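PDB 3CJX: protein of unknown function with a cupin-like fold from Ralstonia eutropha, which is of unknown function but has a cupin-like fold and belongs to the ChrR-like cupin family. Local coordinates for residues 19-24 with 147-152; 34-39 with 154-159; 50-55 with 107-112. One frame throughout, in Å; residues are numbered along the deposited sequence.

Contact 1. Residues 19-24 with 147-152; sequences PFLKAL and REQDNG. With SO4 (sulfate ion), chain I.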
# COMPACT_ATOMS: atom_id res chain seq x y z
N PRO A 19 1.10 -1.03 16.45
CA PRO A 19 1.01 0.23 15.73
C PRO A 19 1.46 0.09 14.29
O PRO A 19 2.22 -0.81 13.98
CB PRO A 19 1.96 1.15 16.49
CG PRO A 19 2.91 0.28 17.18
CD PRO A 19 2.22 -1.03 17.41
N PHE A 20 0.97 0.97 13.42
CA PHE A 20 1.38 0.95 12.02
C PHE A 20 2.86 1.33 11.90
O PHE A 20 3.42 2.00 12.77
CB PHE A 20 0.55 1.94 11.18
CG PHE A 20 -0.80 1.41 10.74
CD1 PHE A 20 -1.65 0.75 11.62
CD2 PHE A 20 -1.25 1.65 9.45
CE1 PHE A 20 -2.90 0.30 11.19
CE2 PHE A 20 -2.50 1.20 9.03
CZ PHE A 20 -3.32 0.53 9.90
N LEU A 21 3.48 0.85 10.83
CA LEU A 21 4.85 1.21 10.53
C LEU A 21 4.76 2.64 10.02
O LEU A 21 3.94 2.94 9.15
CB LEU A 21 5.42 0.27 9.46
CG LEU A 21 5.43 -1.22 9.84
CD1 LEU A 21 5.95 -2.08 8.69
CD2 LEU A 21 6.27 -1.40 11.11
N LYS A 22 5.57 3.54 10.57
CA LYS A 22 5.47 4.96 10.22
C LYS A 22 6.38 5.42 9.08
O LYS A 22 7.48 4.92 8.90
CB LYS A 22 5.69 5.81 11.47
CG LYS A 22 4.76 5.36 12.62
CD LYS A 22 4.23 6.53 13.41
CE LYS A 22 2.99 6.21 14.30
NZ LYS A 22 2.69 4.76 14.61
N ALA A 23 5.86 6.36 8.29
CA ALA A 23 6.61 7.00 7.21
C ALA A 23 7.24 6.07 6.20
O ALA A 23 8.46 6.05 6.07
CB ALA A 23 7.68 7.90 7.83
N LEU A 24 6.42 5.32 5.47
CA LEU A 24 6.91 4.41 4.42
C LEU A 24 7.92 5.09 3.49
O LEU A 24 7.67 6.19 2.98
CB LEU A 24 5.75 3.90 3.56
CG LEU A 24 6.08 2.89 2.43
CD1 LEU A 24 6.68 1.63 3.05
CD2 LEU A 24 4.82 2.57 1.60
N ARG A 147 12.38 -3.50 12.41
CA ARG A 147 13.58 -3.44 13.26
C ARG A 147 13.77 -2.03 13.81
O ARG A 147 13.70 -1.84 15.02
CB ARG A 147 14.85 -3.88 12.51
N GLU A 148 13.96 -1.04 12.93
CA GLU A 148 14.19 0.37 13.34
C GLU A 148 13.16 0.95 14.32
O GLU A 148 13.53 1.67 15.24
CB GLU A 148 14.36 1.32 12.13
CG GLU A 148 15.74 1.34 11.49
N GLN A 149 11.88 0.64 14.13
CA GLN A 149 10.80 1.16 14.99
C GLN A 149 10.43 0.22 16.15
O GLN A 149 9.49 0.51 16.91
CB GLN A 149 9.56 1.46 14.15
CG GLN A 149 9.82 2.44 13.02
CD GLN A 149 8.58 2.74 12.20
OE1 GLN A 149 7.44 2.45 12.59
NE2 GLN A 149 8.79 3.35 11.04
N ASP A 150 11.15 -0.89 16.26
CA ASP A 150 10.95 -1.87 17.33
C ASP A 150 9.49 -2.35 17.38
O ASP A 150 8.90 -2.50 18.45
CB ASP A 150 11.39 -1.23 18.65
CG ASP A 150 11.30 -2.18 19.83
OD1 ASP A 150 11.39 -3.42 19.62
OD2 ASP A 150 11.14 -1.68 20.96
N ASN A 151 8.91 -2.59 16.21
CA ASN A 151 7.52 -3.00 16.11
C ASN A 151 7.48 -4.52 16.12
O ASN A 151 8.22 -5.16 15.37
CB ASN A 151 6.93 -2.42 14.83
CG ASN A 151 5.42 -2.54 14.78
OD1 ASN A 151 4.85 -3.57 15.10
ND2 ASN A 151 4.76 -1.46 14.36
N GLY A 152 6.59 -5.09 16.94
CA GLY A 152 6.47 -6.55 17.08
C GLY A 152 5.36 -7.18 16.26
O GLY A 152 4.79 -8.19 16.65
S SO4 I . 4.27 -3.63 19.59
O1 SO4 I . 4.91 -2.49 18.93
O2 SO4 I . 2.81 -3.49 19.63
O3 SO4 I . 4.76 -3.74 20.96
O4 SO4 I . 4.58 -4.83 18.83
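Asn-151 carries CG anti to its backbone N (chi1 -168°), and in Gln-149 an extended chi2 (-179°) carries CD outward, both toward residues 19-24. The two sit just past helix 135-148, where a Schellman motif, with Asp-150 at positive phi, turns the chain out of its last turn. The Gln-149 amide grips Lys-22 twice. Lys-22 N donates to a lone pair of OE1 of Gln-149 at 3.0 Å, nearly straight at 172°. NE2 of Gln-149 in turn reaches a lone pair of Lys-22 O, also at 3.0 Å but more bent. Donor and acceptor are matched on each side, so the pair fixes which way round the amide lies. Asn-151 holds the loop farther back, at Pro-19: its ND2 gives a hydrogen to Pro-19 O at 2.6 Å, coming from above that carbonyl's plane while the oxygen lies in the plane of the Asn-151 amide. Between these grips Leu-21 passes obliquely by Asn-151, with CD2 at 3.6 Å from ND2, and packs on Trp-141, Val-142 and Ile-146 of the helix. The backbone of the loop before strand 30-38 is thus held by two side-chain amides just beyond the helix. Beside Pro-19 rests a sulfate, probably from the crystallisation liquor, held by His-18 ND1 and by Gly-152 N, which donates to sulfate O4 at 2.8 Å.

Contact 2. Residues 34-39 with 154-159; sequences PLFMDP and RYIAAA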
# COMPACT_ATOMS: atom_id res chain seq x y z
N PRO A 34 1.53 -4.00 6.91
CA PRO A 34 1.53 -5.02 5.88
C PRO A 34 0.68 -6.21 6.28
O PRO A 34 0.58 -6.52 7.46
CB PRO A 34 3.01 -5.43 5.80
CG PRO A 34 3.52 -5.18 7.16
CD PRO A 34 2.80 -3.99 7.66
N LEU A 35 0.05 -6.83 5.29
CA LEU A 35 -0.79 -8.01 5.50
C LEU A 35 -0.22 -9.21 4.71
O LEU A 35 0.17 -10.21 5.31
CB LEU A 35 -2.24 -7.70 5.11
CG LEU A 35 -2.78 -6.43 5.77
CD1 LEU A 35 -4.16 -6.05 5.28
CD2 LEU A 35 -2.75 -6.63 7.29
N PHE A 36 -0.16 -9.06 3.38
CA PHE A 36 0.32 -10.12 2.50
C PHE A 36 1.30 -9.57 1.47
O PHE A 36 0.99 -8.61 0.80
CB PHE A 36 -0.86 -10.78 1.78
CG PHE A 36 -0.48 -11.95 0.93
CD1 PHE A 36 -0.43 -13.21 1.48
CD2 PHE A 36 -0.17 -11.78 -0.40
CE1 PHE A 36 -0.07 -14.29 0.71
CE2 PHE A 36 0.20 -12.85 -1.18
CZ PHE A 36 0.24 -14.11 -0.63
N MSE A 37 2.48 -10.20 1.34
CA MSE A 37 3.50 -9.75 0.38
C MSE A 37 4.11 -10.90 -0.41
O MSE A 37 4.74 -11.79 0.16
CB MSE A 37 4.60 -9.01 1.10
CG MSE A 37 4.05 -8.04 2.08
SE MSE A 37 5.13 -6.51 2.24
CE MSE A 37 4.47 -5.62 0.64
N ASP A 38 3.94 -10.86 -1.72
CA ASP A 38 4.43 -11.89 -2.64
C ASP A 38 5.24 -11.19 -3.71
O ASP A 38 4.69 -10.85 -4.76
CB ASP A 38 3.25 -12.65 -3.26
CG ASP A 38 3.68 -13.77 -4.19
OD1 ASP A 38 4.85 -13.78 -4.64
OD2 ASP A 38 2.83 -14.66 -4.47
N PRO A 39 6.54 -10.96 -3.47
CA PRO A 39 7.39 -10.31 -4.45
C PRO A 39 7.57 -11.07 -5.76
O PRO A 39 7.88 -10.46 -6.79
CB PRO A 39 8.75 -10.23 -3.76
CG PRO A 39 8.48 -10.46 -2.33
CD PRO A 39 7.28 -11.31 -2.25
N ARG A 154 3.60 -8.91 12.72
CA ARG A 154 3.86 -10.02 11.81
C ARG A 154 2.95 -9.86 10.61
O ARG A 154 1.85 -9.34 10.76
CB ARG A 154 3.49 -11.36 12.42
CG ARG A 154 4.19 -11.73 13.70
CD ARG A 154 3.85 -13.17 14.08
NE ARG A 154 2.40 -13.39 14.22
CZ ARG A 154 1.82 -14.58 14.34
NH1 ARG A 154 2.53 -15.71 14.34
NH2 ARG A 154 0.50 -14.65 14.46
N TYR A 155 3.41 -10.32 9.45
CA TYR A 155 2.61 -10.29 8.23
C TYR A 155 2.86 -11.59 7.44
O TYR A 155 3.75 -12.37 7.77
CB TYR A 155 2.90 -9.03 7.40
CG TYR A 155 4.31 -8.96 6.85
CD1 TYR A 155 5.33 -8.40 7.60
CD2 TYR A 155 4.61 -9.46 5.58
CE1 TYR A 155 6.62 -8.34 7.11
CE2 TYR A 155 5.90 -9.41 5.08
CZ TYR A 155 6.91 -8.85 5.86
OH TYR A 155 8.20 -8.80 5.42
N ILE A 156 2.08 -11.82 6.39
CA ILE A 156 2.21 -13.03 5.60
C ILE A 156 3.06 -12.75 4.37
O ILE A 156 2.89 -11.72 3.71
CB ILE A 156 0.84 -13.54 5.14
CG1 ILE A 156 -0.11 -13.66 6.32
CG2 ILE A 156 0.99 -14.86 4.40
CD1 ILE A 156 0.41 -14.51 7.40
N ALA A 157 3.98 -13.67 4.06
CA ALA A 157 4.88 -13.51 2.93
C ALA A 157 5.02 -14.82 2.17
O ALA A 157 5.06 -15.88 2.76
CB ALA A 157 6.24 -13.05 3.42
N ALA A 158 5.08 -14.72 0.85
CA ALA A 158 5.25 -15.89 -0.01
C ALA A 158 6.74 -16.08 -0.23
O ALA A 158 7.44 -15.11 -0.52
CB ALA A 158 4.53 -15.68 -1.33
N ALA A 159 7.24 -17.29 -0.05
CA ALA A 159 8.68 -17.59 -0.29
C ALA A 159 8.98 -17.71 -1.79
O ALA A 159 8.08 -17.93 -2.60
CB ALA A 159 9.12 -18.87 0.45
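A parallel strand pairing at the margin of the mixed sheet joins Phe-36 and Met-37 of strand 30-38 to Ile-156 and Ala-157, the short strand that is outermost on this side. Three backbone hydrogen bonds zip it up: Ile-156 N to Leu-35 O at 2.7 Å, Met-37 N to Ile-156 O at 2.8 Å, and Ala-158 N to Met-37 O at 3.0 Å. On the other flank of strand 30-38, Leu-35 and Phe-36 both face Val-45, a classic beta bulge.

The two faces of the pairing differ. On one, Ile-156 lays its CG2 branch obliquely beside the Phe-36 ring, 3.6 Å from CD1. On the face of Met-37 and Ala-157, the Tyr-155 ring is the centrepiece. Its CG sits between the backbone N and the carbonyl carbon (chi1 66°), and the Tyr-155 side chain crosses that of Pro-34 at about a right angle, with CD1 at 3.7 Å from Pro-34 CG. Met-37, a selenomethionine, brings CG to 3.8 Å from Tyr-155 CE2, and its SE lies 4.8 Å from the ring centroid, an oblique Met-aromatic contact. Val-142 and Ile-146 of helix 135-148 also touch the ring. At the end of the pairing Ala-158 CB packs against the carboxylate carbon of Asp-38, whose OD1 accepts a hydrogen bond from Asn-41 N.

Tyr-155 therefore works both ways: its carbon framework binds helix and sheet by apolar contact, while its OH is satisfied by Asp-143 OD1 on that same helix, a hydrogen bond that should tether the phenol end of the ring to the helix.

Contact 3. Residues 50-55 with 107-112; sequences FAPGLT and EGQTEV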
# COMPACT_ATOMS: atom_id res chain seq x y z
N PHE A 50 -3.37 7.39 5.92
CA PHE A 50 -2.86 8.62 5.37
C PHE A 50 -3.23 9.88 6.14
O PHE A 50 -4.38 10.06 6.54
CB PHE A 50 -3.38 8.78 3.96
CG PHE A 50 -2.93 7.71 3.03
CD1 PHE A 50 -1.70 7.78 2.41
CD2 PHE A 50 -3.77 6.66 2.73
CE1 PHE A 50 -1.31 6.82 1.53
CE2 PHE A 50 -3.38 5.68 1.84
CZ PHE A 50 -2.14 5.76 1.24
N ALA A 51 -2.24 10.74 6.31
CA ALA A 51 -2.40 11.99 7.00
C ALA A 51 -3.05 12.98 6.04
O ALA A 51 -2.97 12.80 4.82
CB ALA A 51 -1.03 12.51 7.42
N PRO A 52 -3.72 14.01 6.58
CA PRO A 52 -4.31 15.03 5.72
C PRO A 52 -3.26 15.84 4.96
O PRO A 52 -2.13 15.94 5.39
CB PRO A 52 -5.01 15.96 6.71
CG PRO A 52 -5.16 15.19 7.97
CD PRO A 52 -4.00 14.26 8.01
N GLY A 53 -3.66 16.41 3.84
CA GLY A 53 -2.81 17.28 3.05
C GLY A 53 -1.71 16.64 2.22
O GLY A 53 -0.74 17.30 1.86
N LEU A 54 -1.84 15.37 1.90
CA LEU A 54 -0.79 14.71 1.12
C LEU A 54 -1.06 14.72 -0.36
O LEU A 54 -2.20 14.67 -0.80
CB LEU A 54 -0.59 13.26 1.54
CG LEU A 54 -0.13 13.02 2.97
CD1 LEU A 54 0.18 11.54 3.10
CD2 LEU A 54 1.09 13.89 3.35
N THR A 55 0.02 14.82 -1.11
CA THR A 55 0.02 14.72 -2.55
C THR A 55 1.20 13.83 -2.91
O THR A 55 2.34 14.24 -2.86
CB THR A 55 0.19 16.07 -3.21
OG1 THR A 55 -0.99 16.83 -2.97
CG2 THR A 55 0.38 15.92 -4.70
N GLU A 107 -10.30 16.08 8.64
CA GLU A 107 -10.09 16.27 10.07
C GLU A 107 -9.17 15.18 10.63
O GLU A 107 -8.51 15.40 11.64
CB GLU A 107 -11.42 16.34 10.82
CG GLU A 107 -11.35 17.04 12.20
CD GLU A 107 -11.09 18.54 12.12
OE1 GLU A 107 -10.85 19.08 11.02
OE2 GLU A 107 -11.15 19.19 13.19
N GLY A 108 -9.11 14.03 9.97
CA GLY A 108 -8.24 12.97 10.44
C GLY A 108 -7.59 12.11 9.38
O GLY A 108 -7.36 12.53 8.24
N GLN A 109 -7.30 10.88 9.78
CA GLN A 109 -6.61 9.96 8.92
C GLN A 109 -7.57 9.39 7.91
O GLN A 109 -8.76 9.26 8.19
CB GLN A 109 -6.02 8.80 9.73
CG GLN A 109 -4.95 9.21 10.72
CD GLN A 109 -3.72 9.70 10.05
OE1 GLN A 109 -3.38 10.87 10.13
NE2 GLN A 109 -3.05 8.81 9.32
N THR A 110 -7.04 9.07 6.75
CA THR A 110 -7.78 8.42 5.70
C THR A 110 -7.25 7.00 5.73
O THR A 110 -6.05 6.77 5.58
CB THR A 110 -7.53 9.11 4.35
OG1 THR A 110 -8.11 10.43 4.38
CG2 THR A 110 -8.13 8.32 3.21
N GLU A 111 -8.15 6.05 5.96
CA GLU A 111 -7.80 4.64 6.10
C GLU A 111 -8.23 3.79 4.90
O GLU A 111 -9.43 3.75 4.56
CB GLU A 111 -8.49 4.07 7.35
CG GLU A 111 -8.14 4.77 8.68
CD GLU A 111 -6.69 4.58 9.09
OE1 GLU A 111 -5.95 3.84 8.42
OE2 GLU A 111 -6.27 5.17 10.11
N VAL A 112 -7.28 3.09 4.27
CA VAL A 112 -7.65 2.25 3.12
C VAL A 112 -7.09 0.84 3.22
O VAL A 112 -6.15 0.58 3.97
CB VAL A 112 -7.17 2.85 1.79
CG1 VAL A 112 -7.66 4.28 1.63
CG2 VAL A 112 -5.67 2.81 1.73
O HOH W 1 -6.42 11.90 5.65
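Phe-50 and Thr-110 face each other as an antiparallel hydrogen-bonded pair, each N donating to the other's carbonyl: Phe-50 N to Thr-110 O at 2.8 Å, almost straight at 178°, and Thr-110 N to Phe-50 O, also at 2.8 Å. Val-112 meets the Phe-50 ring at its edge and in its plane, CG2 standing 3.7 Å from CE2. Beyond the pair a water bridges the two segments, donating to Phe-50 O at 2.9 Å and to Gly-108 O at 2.8 Å while also hydrogen-bonded to Thr-110 OG1. Pro-52 CG rests on the same Gly-108 O, 3.5 Å away. This is where neighbouring strands 43-50 and 110-117 of the cupin-like fold's mixed sheet meet their loops. The Gln-109 chain bends at chi2 (-67°), which turns CD back toward residues 50-51; OE1 of Gln-109 lies 3.5 Å from Ala-51 CA, and its NE2 is held by Ser-49 OG. Further out, the hydroxyl of Thr-110 bonds to Cys-73 O, the Phe-50 ring meets that of Phe-100 with planes at about 40°, and Trp-74 touches both Thr-110 and Val-112. A glycerol, probably from the crystallisation liquor, lies about 4 Å from the Phe-50 side chain.

How the contacts relate
Along the chain the segments of contacts 1 and 2 alternate, and contact 3 is nested inside the loops that both close. Contacts 2 and 3 belong to one mixed sheet, where 110-117, 43-50, 30-38 and 156-157 lie side by side: contact 3 joins the first two, contact 2 the last two. Their centres are about 24 Å apart, on opposite sides of the chain's centre. The centre of contact 1 is about 16 Å from that of contact 2 and about 18 Å from that of contact 3; Leu-21 CD1 packs 3.8 Å from Pro-34 CD. Contacts 1 and 2 thus bind the C-terminal helix and the strand after it to the N-terminal part of the chain, while contact 3 joins strands in the middle of the same sheet.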